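Long-range contact in alcohol dehydrogenase, zinc-containing (Streptococcus pneumoniae serotype 2, PDB 5YLN), which probably oxidises alcohols with NAD+ as a zinc-dependent dehydrogenase, binding a zinc ion at each of two separate sites: residues A[255-269]-A[279-293]. Numbering follows the deposited sequence.
Sequences FDFCQKIIGVDGTVA and EFDLDKLWIRNINVT
Gln-259, near the end of helix 252-261, reaches across to the backbone of 279-281 with both ends of its amide. Gln-259 OE1 accepts a nearly straight bond from Asp-281 N at 3.1 Å, with the donor tilted from the carbonyl plane. NE2 gives one hydrogen to Glu-279 O and one to Asp-256 OD1, a helical turn earlier. Three bonds therefore fix the rotation of this buried amide. The Asp-281 carboxylate stacks on it, their planes 14° apart. CG of Gln-259 lies between backbone N and carbonyl carbon (chi1 74°), and the extended chain beyond carries the amide to the backbone of 279-281. Lys-260 NZ bridges to Asp-256 OD1 and makes a long salt bridge to Asp-281 OD2 at 3.8 Å. Its charge probably eases the closeness of the two carboxylates.

The segments contribute neighbouring strands, 266-270 and 291-293, at one edge of the parallel Rossmann sheet; within this chain 291-293 is outermost. Strand 266-269 pairs with 291-293 through Gly-266 O, Val-268 N and Val-268 O. Val-268 and Val-292 lie on the face towards Phe-255, whose CE1 is 4.0 Å from Val-292 CG1. Thr-267, Asn-291 and Thr-293 line the other face. Thr-267 OG1 lies 3.2 Å from Asn-291 ND2. Strand 291-293 continues the sheet into the second subunit by antiparallel pairing.

Arg-288 binds the backbone just before the turn. With CG anti to the backbone N (chi1 -160°), its extended chain reaches back to Ile-262 O. Arg-288 NE meets Ile-262 O at 2.9 Å, in the guanidinium plane; NH2 adds a weak bond to the same oxygen. Val-264 N lies over one guanidinium face. Arg-288 O receives a CA-H...O contact at 3.3 Å from Val-264 CA, which belongs to the type II turn from Gly-263 to Gly-266.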
loop_
_atom_site.group_PDB
_atom_site.type_symbol
_atom_site.label_atom_id
_atom_site.label_comp_id
_atom_site.label_asym_id
_atom_site.label_seq_id
_atom_site.Cartn_x
_atom_site.Cartn_y
_atom_site.Cartn_z
ATOM N N PHE A 255 -10.776 6.837 -8.174
ATOM C CA PHE A 255 -9.960 5.699 -7.784
ATOM C C PHE A 255 -9.686 4.814 -8.985
ATOM O O PHE A 255 -8.568 4.313 -9.156
ATOM C CB PHE A 255 -10.615 4.873 -6.680
ATOM C CG PHE A 255 -9.814 3.636 -6.313
ATOM C CD1 PHE A 255 -8.749 3.716 -5.411
ATOM C CD2 PHE A 255 -10.087 2.405 -6.905
ATOM C CE1 PHE A 255 -7.998 2.601 -5.089
ATOM C CE2 PHE A 255 -9.341 1.279 -6.582
ATOM C CZ PHE A 255 -8.294 1.382 -5.673
ATOM N N ASP A 256 -10.691 4.635 -9.843
ATOM C CA ASP A 256 -10.511 3.781 -11.006
ATOM C C ASP A 256 -9.494 4.373 -11.978
ATOM O O ASP A 256 -8.660 3.647 -12.534
ATOM C CB ASP A 256 -11.847 3.563 -11.705
ATOM C CG ASP A 256 -11.716 2.650 -12.896
ATOM O OD1 ASP A 256 -11.254 1.499 -12.715
ATOM O OD2 ASP A 256 -12.051 3.090 -14.014
ATOM N N PHE A 257 -9.561 5.689 -12.205
ATOM C CA PHE A 257 -8.582 6.369 -13.049
ATOM C C PHE A 257 -7.160 6.149 -12.523
ATOM O O PHE A 257 -6.246 5.798 -13.281
ATOM C CB PHE A 257 -8.909 7.861 -13.100
ATOM C CG PHE A 257 -8.179 8.619 -14.166
ATOM C CD1 PHE A 257 -8.702 8.713 -15.451
ATOM C CD2 PHE A 257 -6.995 9.266 -13.885
ATOM C CE1 PHE A 257 -8.021 9.425 -16.437
ATOM C CE2 PHE A 257 -6.321 9.975 -14.849
ATOM C CZ PHE A 257 -6.820 10.055 -16.129
ATOM N N CYS A 258 -6.966 6.349 -11.217
ATOM C CA CYS A 258 -5.652 6.182 -10.606
ATOM C C CYS A 258 -5.078 4.801 -10.876
ATOM O O CYS A 258 -3.878 4.663 -11.151
ATOM C CB CYS A 258 -5.743 6.423 -9.103
ATOM S SG CYS A 258 -5.784 8.154 -8.671
ATOM N N GLN A 259 -5.915 3.763 -10.805
ATOM C CA GLN A 259 -5.368 2.421 -10.937
ATOM C C GLN A 259 -5.062 2.092 -12.390
ATOM O O GLN A 259 -4.293 1.165 -12.652
ATOM C CB GLN A 259 -6.297 1.383 -10.290
ATOM C CG GLN A 259 -7.555 1.068 -11.027
ATOM C CD GLN A 259 -8.378 -0.015 -10.323
ATOM O OE1 GLN A 259 -7.860 -0.775 -9.492
ATOM N NE2 GLN A 259 -9.669 -0.088 -10.659
ATOM N N LYS A 260 -5.587 2.874 -13.331
ATOM C CA LYS A 260 -5.273 2.689 -14.740
ATOM C C LYS A 260 -3.980 3.381 -15.185
ATOM O O LYS A 260 -3.441 3.035 -16.243
ATOM C CB LYS A 260 -6.451 3.172 -15.588
ATOM C CG LYS A 260 -7.673 2.266 -15.425
ATOM C CD LYS A 260 -8.595 2.371 -16.625
ATOM C CE LYS A 260 -9.522 1.158 -16.747
ATOM N NZ LYS A 260 -9.955 0.649 -15.419
ATOM N N ILE A 261 -3.462 4.343 -14.425
ATOM C CA ILE A 261 -2.312 5.120 -14.876
ATOM C C ILE A 261 -1.064 4.847 -14.064
ATOM O O ILE A 261 0.014 5.328 -14.438
ATOM C CB ILE A 261 -2.613 6.633 -14.877
ATOM C CG1 ILE A 261 -2.964 7.132 -13.461
ATOM C CG2 ILE A 261 -3.718 6.933 -15.870
ATOM C CD1 ILE A 261 -2.751 8.665 -13.220
ATOM N N ILE A 262 -1.174 4.100 -12.972
ATOM C CA ILE A 262 -0.039 3.867 -12.110
ATOM C C ILE A 262 0.909 2.882 -12.787
ATOM O O ILE A 262 0.485 1.921 -13.431
ATOM C CB ILE A 262 -0.526 3.370 -10.739
ATOM C CG1 ILE A 262 0.590 3.480 -9.715
ATOM C CG2 ILE A 262 -1.113 1.965 -10.825
ATOM C CD1 ILE A 262 1.001 4.912 -9.434
ATOM N N GLY A 263 2.208 3.160 -12.699
ATOM C CA GLY A 263 3.200 2.308 -13.316
ATOM C C GLY A 263 3.742 1.269 -12.366
ATOM O O GLY A 263 3.409 1.265 -11.182
ATOM N N VAL A 264 4.592 0.382 -12.918
ATOM C CA VAL A 264 5.322 -0.576 -12.091
ATOM C C VAL A 264 6.012 0.157 -10.952
ATOM O O VAL A 264 6.666 1.185 -11.169
ATOM C CB VAL A 264 6.347 -1.362 -12.928
ATOM C CG1 VAL A 264 7.264 -2.141 -11.993
ATOM C CG2 VAL A 264 5.662 -2.305 -13.903
ATOM N N ASP A 265 5.863 -0.375 -9.734
ATOM C CA ASP A 265 6.486 0.055 -8.490
ATOM C C ASP A 265 5.792 1.288 -7.918
ATOM O O ASP A 265 6.245 1.814 -6.873
ATOM C CB ASP A 265 7.998 0.330 -8.646
ATOM C CG ASP A 265 8.757 0.151 -7.343
ATOM O OD1 ASP A 265 8.457 -0.842 -6.641
ATOM O OD2 ASP A 265 9.653 0.982 -7.028
ATOM N N GLY A 266 4.713 1.765 -8.548
ATOM C CA GLY A 266 4.096 3.018 -8.168
ATOM C C GLY A 266 3.131 2.894 -7.002
ATOM O O GLY A 266 2.779 1.795 -6.577
ATOM N N THR A 267 2.714 4.054 -6.477
ATOM C CA THR A 267 1.787 4.106 -5.354
ATOM C C THR A 267 0.566 4.946 -5.722
ATOM O O THR A 267 0.699 6.077 -6.197
ATOM C CB THR A 267 2.468 4.670 -4.097
ATOM O OG1 THR A 267 3.507 3.777 -3.668
ATOM C CG2 THR A 267 1.481 4.866 -2.959
ATOM N N VAL A 268 -0.617 4.383 -5.522
ATOM C CA VAL A 268 -1.860 5.152 -5.498
ATOM C C VAL A 268 -2.072 5.585 -4.053
ATOM O O VAL A 268 -2.292 4.745 -3.174
ATOM C CB VAL A 268 -3.048 4.326 -6.008
ATOM C CG1 VAL A 268 -4.361 5.146 -5.952
ATOM C CG2 VAL A 268 -2.791 3.809 -7.429
ATOM N N ALA A 269 -1.959 6.888 -3.792
ATOM C CA ALA A 269 -2.152 7.447 -2.454
ATOM C C ALA A 269 -3.541 8.063 -2.401
ATOM O O ALA A 269 -3.769 9.133 -2.972
ATOM C CB ALA A 269 -1.085 8.493 -2.111
ATOM N N GLU A 279 -13.987 -0.922 -6.762
ATOM C CA GLU A 279 -13.522 -2.136 -7.420
ATOM C C GLU A 279 -12.022 -2.027 -7.681
ATOM O O GLU A 279 -11.568 -1.200 -8.483
ATOM C CB GLU A 279 -14.287 -2.397 -8.719
ATOM C CG GLU A 279 -13.815 -3.679 -9.412
ATOM C CD GLU A 279 -14.906 -4.370 -10.215
ATOM O OE1 GLU A 279 -14.683 -4.658 -11.409
ATOM O OE2 GLU A 279 -15.989 -4.626 -9.645
ATOM N N PHE A 280 -11.258 -2.868 -6.999
ATOM C CA PHE A 280 -9.808 -2.929 -7.113
ATOM C C PHE A 280 -9.446 -4.036 -8.102
ATOM O O PHE A 280 -9.770 -5.203 -7.868
ATOM C CB PHE A 280 -9.219 -3.177 -5.725
ATOM C CG PHE A 280 -7.749 -3.188 -5.685
ATOM C CD1 PHE A 280 -7.018 -2.267 -6.420
ATOM C CD2 PHE A 280 -7.080 -4.093 -4.879
ATOM C CE1 PHE A 280 -5.644 -2.274 -6.379
ATOM C CE2 PHE A 280 -5.698 -4.098 -4.832
ATOM C CZ PHE A 280 -4.985 -3.190 -5.582
ATOM N N ASP A 281 -8.772 -3.671 -9.200
ATOM C CA ASP A 281 -8.510 -4.581 -10.321
ATOM C C ASP A 281 -7.309 -5.492 -10.060
ATOM O O ASP A 281 -6.365 -5.559 -10.847
ATOM C CB ASP A 281 -8.285 -3.791 -11.605
ATOM C CG ASP A 281 -9.543 -3.154 -12.130
ATOM O OD1 ASP A 281 -10.636 -3.582 -11.714
ATOM O OD2 ASP A 281 -9.431 -2.222 -12.959
ATOM N N LEU A 282 -7.383 -6.241 -8.954
ATOM C CA LEU A 282 -6.283 -7.128 -8.581
ATOM C C LEU A 282 -5.948 -8.150 -9.669
ATOM O O LEU A 282 -4.807 -8.618 -9.739
ATOM C CB LEU A 282 -6.610 -7.844 -7.265
ATOM C CG LEU A 282 -5.793 -7.497 -6.021
ATOM C CD1 LEU A 282 -6.173 -8.427 -4.897
ATOM C CD2 LEU A 282 -4.286 -7.537 -6.270
ATOM N N ASP A 283 -6.915 -8.503 -10.532
ATOM C CA ASP A 283 -6.606 -9.406 -11.640
ATOM C C ASP A 283 -5.539 -8.814 -12.555
ATOM O O ASP A 283 -4.706 -9.551 -13.093
ATOM C CB ASP A 283 -7.875 -9.764 -12.439
ATOM C CG ASP A 283 -8.722 -8.544 -12.840
ATOM O OD1 ASP A 283 -8.831 -7.584 -12.051
ATOM O OD2 ASP A 283 -9.308 -8.563 -13.949
ATOM N N LYS A 284 -5.516 -7.492 -12.707
ATOM C CA LYS A 284 -4.519 -6.851 -13.555
ATOM C C LYS A 284 -3.302 -6.375 -12.770
ATOM O O LYS A 284 -2.194 -6.324 -13.321
ATOM C CB LYS A 284 -5.137 -5.654 -14.294
ATOM C CG LYS A 284 -6.497 -5.937 -14.986
ATOM C CD LYS A 284 -6.434 -7.136 -15.925
ATOM C CE LYS A 284 -7.793 -7.394 -16.590
ATOM N NZ LYS A 284 -7.901 -8.793 -17.102
ATOM N N LEU A 285 -3.484 -6.014 -11.502
ATOM C CA LEU A 285 -2.464 -5.286 -10.775
ATOM C C LEU A 285 -1.648 -6.160 -9.835
ATOM O O LEU A 285 -0.639 -5.687 -9.300
ATOM C CB LEU A 285 -3.111 -4.136 -9.992
ATOM C CG LEU A 285 -3.732 -3.074 -10.913
ATOM C CD1 LEU A 285 -4.565 -2.080 -10.104
ATOM C CD2 LEU A 285 -2.662 -2.333 -11.743
ATOM N N TRP A 286 -2.050 -7.414 -9.610
ATOM C CA TRP A 286 -1.227 -8.283 -8.773
ATOM C C TRP A 286 0.196 -8.386 -9.322
ATOM O O TRP A 286 1.159 -8.431 -8.543
ATOM C CB TRP A 286 -1.876 -9.670 -8.635
ATOM C CG TRP A 286 -1.597 -10.585 -9.788
ATOM C CD1 TRP A 286 -2.380 -10.784 -10.876
ATOM C CD2 TRP A 286 -0.439 -11.409 -9.970
ATOM N NE1 TRP A 286 -1.786 -11.670 -11.733
ATOM C CE2 TRP A 286 -0.594 -12.077 -11.198
ATOM C CE3 TRP A 286 0.719 -11.639 -9.214
ATOM C CZ2 TRP A 286 0.362 -12.968 -11.696
ATOM C CZ3 TRP A 286 1.675 -12.524 -9.711
ATOM C CH2 TRP A 286 1.489 -13.169 -10.943
ATOM N N ILE A 287 0.352 -8.340 -10.653
ATOM C CA ILE A 287 1.665 -8.500 -11.274
ATOM C C ILE A 287 2.410 -7.188 -11.423
ATOM O O ILE A 287 3.616 -7.214 -11.691
ATOM C CB ILE A 287 1.556 -9.159 -12.665
ATOM C CG1 ILE A 287 2.854 -9.908 -13.022
ATOM C CG2 ILE A 287 1.185 -8.114 -13.725
ATOM C CD1 ILE A 287 2.917 -10.419 -14.471
ATOM N N ARG A 288 1.749 -6.041 -11.214
ATOM C CA ARG A 288 2.328 -4.746 -11.545
ATOM C C ARG A 288 3.195 -4.151 -10.431
ATOM O O ARG A 288 3.791 -3.085 -10.629
ATOM C CB ARG A 288 1.206 -3.764 -11.921
ATOM C CG ARG A 288 1.662 -2.546 -12.724
ATOM C CD ARG A 288 0.528 -1.963 -13.544
ATOM N NE ARG A 288 0.889 -0.769 -14.314
ATOM C CZ ARG A 288 1.536 -0.786 -15.480
ATOM N NH1 ARG A 288 1.939 -1.936 -16.006
ATOM N NH2 ARG A 288 1.798 0.347 -16.122
ATOM N N ASN A 289 3.266 -4.792 -9.271
ATOM C CA ASN A 289 4.066 -4.303 -8.152
ATOM C C ASN A 289 3.633 -2.910 -7.684
ATOM O O ASN A 289 4.446 -1.993 -7.549
ATOM C CB ASN A 289 5.556 -4.291 -8.516
ATOM C CG ASN A 289 6.111 -5.672 -8.712
ATOM O OD1 ASN A 289 5.612 -6.446 -9.534
ATOM N ND2 ASN A 289 7.144 -5.996 -7.955
ATOM N N ILE A 290 2.355 -2.753 -7.380
ATOM C CA ILE A 290 1.836 -1.448 -6.991
ATOM C C ILE A 290 1.434 -1.456 -5.523
ATOM O O ILE A 290 1.312 -2.498 -4.877
ATOM C CB ILE A 290 0.663 -1.004 -7.874
ATOM C CG1 ILE A 290 -0.508 -1.968 -7.685
ATOM C CG2 ILE A 290 1.103 -0.859 -9.338
ATOM C CD1 ILE A 290 -1.832 -1.295 -7.746
ATOM N N ASN A 291 1.237 -0.267 -5.002
ATOM C CA ASN A 291 0.818 -0.051 -3.636
ATOM C C ASN A 291 -0.405 0.853 -3.663
ATOM O O ASN A 291 -0.576 1.679 -4.566
ATOM C CB ASN A 291 1.946 0.607 -2.789
ATOM C CG ASN A 291 3.283 -0.071 -2.966
ATOM O OD1 ASN A 291 3.467 -1.209 -2.543
ATOM N ND2 ASN A 291 4.238 0.635 -3.579
ATOM N N VAL A 292 -1.259 0.694 -2.668
ATOM C CA VAL A 292 -2.381 1.592 -2.469
ATOM C C VAL A 292 -2.338 1.987 -1.010
ATOM O O VAL A 292 -2.319 1.114 -0.136
ATOM C CB VAL A 292 -3.729 0.935 -2.823
ATOM C CG1 VAL A 292 -4.884 1.921 -2.603
ATOM C CG2 VAL A 292 -3.710 0.384 -4.275
ATOM N N THR A 293 -2.272 3.281 -0.736
ATOM C CA THR A 293 -2.242 3.728 0.645
ATOM C C THR A 293 -3.472 4.558 0.952
ATOM O O THR A 293 -4.011 5.251 0.091
ATOM C CB THR A 293 -0.987 4.550 0.974
ATOM O OG1 THR A 293 -0.979 5.747 0.185
ATOM C CG2 THR A 293 0.313 3.731 0.713
#